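Local coordinates for hypothetical protein PA1234 (Pseudomonas aeruginosa, PDB 1Z6N), which is of unknown function but belongs to the thioredoxin family and carries a CxxC pair at a helix start, consistent with a thiol-disulfide role, at residues R48-I52 with L159-E163. Residues are numbered along the deposited sequence; the frame is centred on the assembly and turned at random.
Sequences RLQRI and LAIIE
Helix-to-helix packing within an alpha-beta-alpha sandwich of the thioredoxin family joins the C-terminal end of helix 43-50, and the turn leaving it toward strand 56-61, to the last turns of helix 151-164. In register, L49 CA lies 7.2 Å from L159 CA and I52 CA 8.3 Å from I162 CA; 350 Å² is buried. Segment 48-52 is helical through Q50; R51 (phi/psi -74/-4) and I52 (-79/106) then lead out of the helix, whereas 159-163 stays helical, with E163 N hydrogen-bonded to L159 O at 2.8 Å. L159 (mt) points toward the partner: its CD1 lies 3.7 Å from both R48 CB and L49 N, and its CD2 3.9 Å from L49 CD1. I52 (mm) sets CD1 3.7 Å from I162 CG2 and 4.2 Å from L159 CD2. Beyond this apolar patch, L49 (tp) reaches A79 and L82 of helix 67-82, while I162 rests on V116 of strand 113-117. A salt-bridge network edges the patch on its more exposed side. R48 (chi1-chi3 mtp) extends across 159-163, roughly perpendicular to its axis, donating from NE to E163 OE2 (2.9 Å) and from NH1 to E163 OE1 (3.0 Å). R51, whose NE pairs with E47, adds a long salt bridge, NH2 to E163 OE2, at 4.0 Å. One water donates to R48 O at 2.7 Å and to E163 OE2 at 2.5 Å, linking backbone to carboxylate.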
# COMPACT_ATOMS: atom_id res chain seq x y z
N ARG A 48 -13.05 11.04 3.73
CA ARG A 48 -12.20 10.34 4.71
C ARG A 48 -10.73 10.73 4.55
O ARG A 48 -10.02 10.95 5.53
CB ARG A 48 -12.37 8.82 4.58
CG ARG A 48 -13.66 8.23 5.15
CD ARG A 48 -13.85 6.75 4.73
NE ARG A 48 -13.01 5.81 5.48
CZ ARG A 48 -12.90 4.51 5.20
NH1 ARG A 48 -12.11 3.73 5.94
NH2 ARG A 48 -13.56 3.96 4.19
N LEU A 49 -10.29 10.80 3.30
CA LEU A 49 -8.92 11.17 2.95
C LEU A 49 -8.60 12.62 3.31
O LEU A 49 -7.49 12.94 3.74
CB LEU A 49 -8.73 10.93 1.46
CG LEU A 49 -7.36 10.71 0.83
CD1 LEU A 49 -6.60 9.57 1.49
CD2 LEU A 49 -7.61 10.40 -0.63
N GLN A 50 -9.58 13.50 3.13
CA GLN A 50 -9.44 14.92 3.44
C GLN A 50 -9.27 15.17 4.95
O GLN A 50 -8.59 16.12 5.35
CB GLN A 50 -10.66 15.67 2.90
CG GLN A 50 -10.46 17.15 2.63
CD GLN A 50 -11.64 17.77 1.90
OE1 GLN A 50 -12.02 17.32 0.82
NE2 GLN A 50 -12.22 18.82 2.49
N ARG A 51 -9.86 14.30 5.77
CA ARG A 51 -9.83 14.43 7.24
C ARG A 51 -8.47 14.10 7.90
O ARG A 51 -8.33 14.23 9.11
CB ARG A 51 -10.92 13.58 7.90
CG ARG A 51 -12.35 13.99 7.59
CD ARG A 51 -13.32 13.29 8.55
NE ARG A 51 -14.45 12.68 7.85
CZ ARG A 51 -14.61 11.37 7.66
NH1 ARG A 51 -15.67 10.92 7.01
NH2 ARG A 51 -13.72 10.51 8.15
N ILE A 52 -7.50 13.65 7.11
CA ILE A 52 -6.19 13.29 7.66
C ILE A 52 -5.36 14.55 7.91
O ILE A 52 -4.86 15.16 6.97
CB ILE A 52 -5.42 12.28 6.74
CG1 ILE A 52 -6.30 11.08 6.35
CG2 ILE A 52 -4.09 11.84 7.37
CD1 ILE A 52 -6.85 10.23 7.49
N LEU A 159 -7.10 3.70 5.35
CA LEU A 159 -7.76 4.78 6.08
C LEU A 159 -8.44 4.27 7.35
O LEU A 159 -8.40 4.96 8.38
CB LEU A 159 -8.76 5.57 5.22
CG LEU A 159 -8.14 6.41 4.10
CD1 LEU A 159 -9.17 7.32 3.45
CD2 LEU A 159 -6.91 7.21 4.54
N ALA A 160 -9.04 3.08 7.30
CA ALA A 160 -9.70 2.51 8.49
C ALA A 160 -8.70 2.32 9.64
O ALA A 160 -9.03 2.55 10.80
CB ALA A 160 -10.39 1.19 8.18
N ILE A 161 -7.48 1.90 9.30
CA ILE A 161 -6.44 1.77 10.32
C ILE A 161 -6.14 3.12 10.96
O ILE A 161 -6.13 3.24 12.19
CB ILE A 161 -5.15 1.15 9.74
CG1 ILE A 161 -5.39 -0.31 9.39
CG2 ILE A 161 -3.98 1.30 10.74
CD1 ILE A 161 -4.40 -0.86 8.38
N ILE A 162 -5.90 4.14 10.13
CA ILE A 162 -5.65 5.50 10.61
C ILE A 162 -6.82 6.03 11.46
O ILE A 162 -6.61 6.61 12.53
CB ILE A 162 -5.35 6.47 9.44
CG1 ILE A 162 -4.05 6.05 8.73
CG2 ILE A 162 -5.26 7.91 9.93
CD1 ILE A 162 -3.81 6.75 7.40
N GLU A 163 -8.05 5.80 10.99
CA GLU A 163 -9.27 6.25 11.68
C GLU A 163 -9.53 5.52 13.00
O GLU A 163 -10.03 6.12 13.97
CB GLU A 163 -10.48 6.07 10.76
CG GLU A 163 -10.48 7.03 9.59
CD GLU A 163 -11.28 6.53 8.40
OE1 GLU A 163 -11.73 5.36 8.38
OE2 GLU A 163 -11.46 7.31 7.45
O HOH W 1 -10.77 9.69 7.79